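Long-range contacts in copper-transporting ATPase PAA1, chloroplastic (Arabidopsis thaliana, PDB 5LBD), which pumps monovalent copper across the plastid envelope toward the stroma at the cost of ATP, the fragment here being its nucleotide-binding domain: residues Leu30-Ala35 / Gln58-Glu63; Asn80-Thr85 / Gly119-Leu124. The protein carries 2 engineered substitutions. All blocks are in the same frame, centred on the assembly; numbering follows the deposited sequence.

Contact 1. Residues Leu30-Ala35 / Gln58-Glu63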
loop_
_atom_site.group_PDB
_atom_site.type_symbol
_atom_site.label_atom_id
_atom_site.label_comp_id
_atom_site.label_asym_id
_atom_site.label_seq_id
_atom_site.Cartn_x
_atom_site.Cartn_y
_atom_site.Cartn_z
ATOM N N LEU A 30 -3.486 -5.602 -1.326
ATOM C CA LEU A 30 -2.429 -6.147 -0.479
ATOM C C LEU A 30 -1.233 -6.601 -1.307
ATOM O O LEU A 30 -0.069 -6.390 -0.920
ATOM C CB LEU A 30 -2.941 -7.311 0.362
ATOM C CG LEU A 30 -3.777 -6.900 1.550
ATOM C CD1 LEU A 30 -4.353 -8.124 2.171
ATOM C CD2 LEU A 30 -2.964 -6.145 2.574
HETATM N N MSE A 31 -1.481 -7.265 -2.418
HETATM C CA MSE A 31 -0.390 -7.764 -3.223
HETATM C C MSE A 31 0.376 -6.612 -3.894
HETATM O O MSE A 31 1.575 -6.660 -3.965
HETATM C CB MSE A 31 -0.930 -8.788 -4.210
HETATM C CG MSE A 31 -1.442 -10.048 -3.490
HETATM SE SE MSE A 31 -1.759 -11.549 -4.639
HETATM C CE MSE A 31 -2.752 -10.617 -5.882
ATOM N N LEU A 32 -0.312 -5.555 -4.328
ATOM C CA LEU A 32 0.406 -4.429 -4.915
ATOM C C LEU A 32 1.238 -3.726 -3.859
ATOM O O LEU A 32 2.395 -3.368 -4.092
ATOM C CB LEU A 32 -0.603 -3.447 -5.517
ATOM C CG LEU A 32 -1.316 -3.866 -6.788
ATOM C CD1 LEU A 32 -2.499 -2.964 -7.023
ATOM C CD2 LEU A 32 -0.393 -3.848 -7.971
ATOM N N ALA A 33 0.648 -3.497 -2.692
ATOM C CA ALA A 33 1.410 -2.817 -1.632
ATOM C C ALA A 33 2.598 -3.662 -1.178
ATOM O O ALA A 33 3.698 -3.152 -0.957
ATOM C CB ALA A 33 0.496 -2.511 -0.457
ATOM N N ALA A 34 2.411 -4.975 -1.082
ATOM C CA ALA A 34 3.518 -5.827 -0.695
ATOM C C ALA A 34 4.655 -5.783 -1.703
ATOM O O ALA A 34 5.808 -5.960 -1.325
ATOM C CB ALA A 34 3.041 -7.254 -0.511
ATOM N N ALA A 35 4.355 -5.609 -2.987
ATOM C CA ALA A 35 5.415 -5.512 -3.976
ATOM C C ALA A 35 6.277 -4.277 -3.736
ATOM O O ALA A 35 7.499 -4.318 -3.884
ATOM C CB ALA A 35 4.818 -5.457 -5.368
ATOM N N GLN A 58 1.422 -15.932 -9.203
ATOM C CA GLN A 58 2.563 -15.293 -9.853
ATOM C C GLN A 58 2.847 -13.952 -9.187
ATOM O O GLN A 58 2.114 -12.975 -9.378
ATOM C CB GLN A 58 2.320 -15.094 -11.355
ATOM C CG GLN A 58 2.029 -16.385 -12.148
ATOM C CD GLN A 58 0.537 -16.726 -12.243
ATOM O OE1 GLN A 58 -0.191 -16.637 -11.258
ATOM N NE2 GLN A 58 0.085 -17.132 -13.426
ATOM N N THR A 59 3.908 -13.901 -8.400
ATOM C CA THR A 59 4.185 -12.712 -7.610
ATOM C C THR A 59 4.420 -11.507 -8.514
ATOM O O THR A 59 5.244 -11.555 -9.433
ATOM C CB THR A 59 5.417 -12.940 -6.727
ATOM O OG1 THR A 59 6.591 -13.040 -7.551
ATOM C CG2 THR A 59 5.272 -14.223 -5.896
HETATM N N MSE A 60 3.660 -10.444 -8.264
HETATM C CA MSE A 60 3.931 -9.135 -8.834
HETATM C C MSE A 60 5.198 -8.594 -8.219
HETATM O O MSE A 60 5.391 -8.723 -7.008
HETATM C CB MSE A 60 2.802 -8.162 -8.545
HETATM C CG MSE A 60 1.417 -8.660 -8.858
HETATM SE SE MSE A 60 0.164 -7.365 -8.131
HETATM C CE MSE A 60 -1.532 -8.200 -8.620
ATOM N N LYS A 61 6.050 -7.978 -9.030
ATOM C CA LYS A 61 7.274 -7.386 -8.519
ATOM C C LYS A 61 7.394 -5.935 -8.951
ATOM O O LYS A 61 6.942 -5.536 -10.031
ATOM C CB LYS A 61 8.508 -8.168 -8.999
ATOM C CG LYS A 61 9.048 -9.168 -7.976
ATOM C CD LYS A 61 10.355 -9.850 -8.438
ATOM C CE LYS A 61 10.084 -11.009 -9.403
ATOM N NZ LYS A 61 11.230 -11.989 -9.522
ATOM N N ALA A 62 8.012 -5.152 -8.081
ATOM C CA ALA A 62 8.410 -3.808 -8.432
ATOM C C ALA A 62 9.470 -3.849 -9.524
ATOM O O ALA A 62 10.322 -4.742 -9.562
ATOM C CB ALA A 62 8.941 -3.080 -7.195
ATOM N N GLU A 63 9.427 -2.856 -10.388
ATOM C CA GLU A 63 10.469 -2.745 -11.414
ATOM C C GLU A 63 11.794 -2.433 -10.742
ATOM O O GLU A 63 11.872 -1.632 -9.861
ATOM C CB GLU A 63 10.178 -1.716 -12.523
ATOM C CG GLU A 63 8.961 -2.009 -13.344
ATOM C CD GLU A 63 8.708 -0.977 -14.471
ATOM O OE1 GLU A 63 7.830 -1.213 -15.317
ATOM O OE2 GLU A 63 9.387 0.079 -14.471
HETATM O O HOH W 1 8.770 -6.231 -5.406
#

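Contact 2. Residues Asn80-Thr85 / Gly119-Leu124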
loop_
_atom_site.group_PDB
_atom_site.type_symbol
_atom_site.label_atom_id
_atom_site.label_comp_id
_atom_site.label_asym_id
_atom_site.label_seq_id
_atom_site.Cartn_x
_atom_site.Cartn_y
_atom_site.Cartn_z
ATOM N N ASN A 80 4.015 -3.757 -12.111
ATOM C CA ASN A 80 3.297 -4.096 -13.330
ATOM C C ASN A 80 2.779 -2.838 -14.014
ATOM O O ASN A 80 1.591 -2.694 -14.297
ATOM C CB ASN A 80 2.163 -5.070 -13.030
ATOM C CG ASN A 80 2.671 -6.452 -12.597
ATOM O OD1 ASN A 80 3.850 -6.782 -12.771
ATOM N ND2 ASN A 80 1.773 -7.269 -12.043
ATOM N N ASN A 81 3.695 -1.902 -14.254
ATOM C CA ASN A 81 3.443 -0.691 -15.020
ATOM C C ASN A 81 2.526 0.299 -14.313
ATOM O O ASN A 81 2.009 1.226 -14.951
ATOM C CB ASN A 81 2.874 -1.012 -16.399
ATOM C CG ASN A 81 3.879 -1.684 -17.285
ATOM O OD1 ASN A 81 3.632 -2.758 -17.826
ATOM N ND2 ASN A 81 5.032 -1.048 -17.443
ATOM N N LYS A 82 2.314 0.148 -13.012
ATOM C CA LYS A 82 1.509 1.090 -12.253
ATOM C C LYS A 82 2.365 1.760 -11.200
ATOM O O LYS A 82 3.198 1.109 -10.571
ATOM C CB LYS A 82 0.317 0.382 -11.589
ATOM C CG LYS A 82 -0.674 -0.164 -12.579
ATOM C CD LYS A 82 -1.673 -1.067 -11.883
ATOM C CE LYS A 82 -1.117 -2.471 -11.671
ATOM N NZ LYS A 82 -0.894 -3.157 -12.969
ATOM N N ARG A 83 2.115 3.056 -10.949
ATOM C CA ARG A 83 2.777 3.757 -9.851
ATOM C C ARG A 83 2.007 3.485 -8.566
ATOM O O ARG A 83 0.910 4.017 -8.370
ATOM C CB ARG A 83 2.831 5.262 -10.110
ATOM C CG ARG A 83 3.345 5.647 -11.483
ATOM C CD ARG A 83 3.526 7.194 -11.650
ATOM N NE ARG A 83 2.269 7.955 -11.591
ATOM C CZ ARG A 83 1.761 8.482 -10.477
ATOM N NH1 ARG A 83 2.396 8.348 -9.307
ATOM N NH2 ARG A 83 0.608 9.149 -10.538
ATOM N N VAL A 84 2.586 2.685 -7.680
ATOM C CA VAL A 84 1.905 2.218 -6.477
ATOM C C VAL A 84 2.549 2.924 -5.294
ATOM O O VAL A 84 3.757 2.798 -5.085
ATOM C CB VAL A 84 1.979 0.694 -6.320
ATOM C CG1 VAL A 84 1.324 0.276 -5.019
ATOM C CG2 VAL A 84 1.308 0.011 -7.480
ATOM N N THR A 85 1.752 3.665 -4.528
ATOM C CA THR A 85 2.225 4.379 -3.357
ATOM C C THR A 85 1.660 3.725 -2.110
ATOM O O THR A 85 0.525 3.254 -2.094
ATOM C CB THR A 85 1.815 5.843 -3.367
ATOM O OG1 THR A 85 0.400 5.921 -3.562
ATOM C CG2 THR A 85 2.531 6.553 -4.481
ATOM N N GLY A 119 -2.134 4.312 -3.065
ATOM C CA GLY A 119 -2.471 4.905 -4.341
ATOM C C GLY A 119 -2.015 4.003 -5.474
ATOM O O GLY A 119 -0.970 3.337 -5.382
ATOM N N VAL A 120 -2.774 4.025 -6.561
ATOM C CA VAL A 120 -2.420 3.318 -7.788
ATOM C C VAL A 120 -2.622 4.304 -8.920
ATOM O O VAL A 120 -3.756 4.715 -9.192
ATOM C CB VAL A 120 -3.251 2.046 -8.007
ATOM C CG1 VAL A 120 -2.757 1.349 -9.229
ATOM C CG2 VAL A 120 -3.086 1.138 -6.826
ATOM N N ASP A 121 -1.519 4.754 -9.519
ATOM C CA ASP A 121 -1.552 5.840 -10.495
ATOM C C ASP A 121 -2.301 7.035 -9.893
ATOM O O ASP A 121 -1.874 7.555 -8.856
ATOM C CB ASP A 121 -2.157 5.345 -11.815
ATOM C CG ASP A 121 -1.214 4.375 -12.566
ATOM O OD1 ASP A 121 0.030 4.494 -12.426
ATOM O OD2 ASP A 121 -1.709 3.495 -13.305
ATOM N N ASN A 122 -3.392 7.503 -10.504
ATOM C CA ASN A 122 -4.075 8.676 -9.978
ATOM C C ASN A 122 -5.278 8.326 -9.115
ATOM O O ASN A 122 -6.105 9.195 -8.838
ATOM C CB ASN A 122 -4.460 9.605 -11.117
ATOM C CG ASN A 122 -3.256 10.354 -11.668
ATOM O OD1 ASN A 122 -2.758 10.047 -12.749
ATOM N ND2 ASN A 122 -2.779 11.338 -10.917
ATOM N N THR A 123 -5.363 7.085 -8.640
ATOM C CA THR A 123 -6.513 6.612 -7.879
ATOM C C THR A 123 -6.125 6.344 -6.433
ATOM O O THR A 123 -5.100 5.704 -6.157
ATOM C CB THR A 123 -7.084 5.350 -8.512
ATOM O OG1 THR A 123 -7.545 5.665 -9.825
ATOM C CG2 THR A 123 -8.241 4.828 -7.692
ATOM N N LEU A 124 -6.934 6.845 -5.507
ATOM C CA LEU A 124 -6.788 6.442 -4.114
ATOM C C LEU A 124 -7.491 5.105 -4.012
ATOM O O LEU A 124 -8.715 5.029 -4.120
ATOM C CB LEU A 124 -7.397 7.476 -3.174
ATOM C CG LEU A 124 -7.434 7.178 -1.694
ATOM C CD1 LEU A 124 -6.046 6.947 -1.175
ATOM C CD2 LEU A 124 -8.078 8.346 -0.953
HETATM O O HOH W 2 0.413 6.947 -7.403
HETATM O O HOH W 3 1.372 7.136 -14.151
#

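Contact 1. Residues Leu30-Ala35 / Gln58-Glu63
This is an apolar helix-to-loop contact in the nucleotide-binding domain of a P1B-type ATPase, a six-stranded antiparallel sheet with helices packed on it. Leu-32, Ala-35 and Met-31 of helix 26-37 receive Met-60 and Ala-62 from the extended chain that runs from helix 43-52 to strand 68-70. No direct hydrogen bond joins the two segments, and together they bury 251 Å². Met-60, a selenomethionine like Met-31, has the most surface buried. Its CG stands anti to its own carbonyl carbon (chi1 -49°), and beyond CG the chain is fully extended, which carries the selenium across to the helix. There Met-60 SE rests on the branched end of Leu-32, 3.6 Å from CD2, the two side chains meeting at a slant. Leu-32 leaves the helix on the side away from the loop, yet its CD2 comes back to the selenium. Met-31 and Met-60 cross at about a right angle and touch through their methyl groups, CE to CE at 3.9 Å; a bend at chi3 (-49°) sets the methyl of Met-31. Met-60 was modelled in two conformers, and these contacts belong to one of them. Farther along the loop the packing passes to small groups: Ala-35 CB lies 3.7 Å from the carbonyl O of Met-60, near the closest backbone approach, that of Ala-35 to Lys-61, and Ala-62 CB lies 3.8 Å from Ala-35 O. Val-79 of strand 74-79 touches both Leu-32 and Ala-35, while Ala-62 packs on Ala-77 of the same strand. The polar link is indirect: one water donates to Ala-35 O at 2.8 Å and accepts from Ala-62 N at 3.0 Å.

Contact 2. Residues Asn80-Thr85 / Gly119-Leu124
Neighbouring antiparallel strands of the domain's central sheet meet here, Lys-82 to Thr-85 running beside Gly-119 and Val-120 where a type II' turn, Val-120 to Thr-123, leads into the next strand. Thr-85 and Gly-119 form a hydrogen-bonded pair, with Thr-85 N to Gly-119 O at 2.9 Å and Gly-119 N to Thr-85 O at 3.0 Å. Thr-85 OG1 lies between its backbone N and carbonyl carbon (chi1 53°) and is a second, weak acceptor for Gly-119 N. Val-84 and Val-120 make the adjoining non-hydrogen-bonded pair, their side chains on the face covered by helix 26-37. On that face Lys-82 runs beside Val-120, pointing the same way, with CD 3.7 Å from CG1; its NZ then bonds to Asn-80 O. At the turn, Asp-121 closes a ring of bonds with Arg-83: its N gives to Arg-83 O at 2.8 Å, and its OD1 accepts from Arg-83 N at 2.9 Å, nearly straight at 172° but from above the carboxylate plane. The guanidinium lays one face over Asp-121 CA, toward the rim, and its NH2 bonds to His-95 O, while Asn-122 ND2 bonds to Gly-96 O. One water donates to both Arg-83 O and Asp-121 O; another accepts from Arg-83 NE at 2.8 Å and gives a weak bond to Asp-121 OD1. Arg-83 NE and Asp-121 OD1 are 4.2 Å apart, too far for a salt bridge, but the nearby positive charge would probably favour the ionised carboxylate.

How the contacts relate
From the N terminus, helix 26-37 comes first; the chain then passes through helix 43-52, and contact 1 closes that excursion, with 22 residues between its segments. Contact 2 opens only afterwards, at the turn between strands 74-79 and 82-87, and closes across 33 residues that include helices 89-94 and 101-107 and most of strand 115-120. The two loops therefore follow in series, neither nested nor crossed. Their centres lie 12 Å apart, yet they touch: Met-60 CG packs 3.5 Å from Asn-80 ND2, and Leu-32 CD2 lies 4.0 Å from Lys-82 CE. Helix 26-37 thus joins the loop of 58-63 to the middle of the sheet.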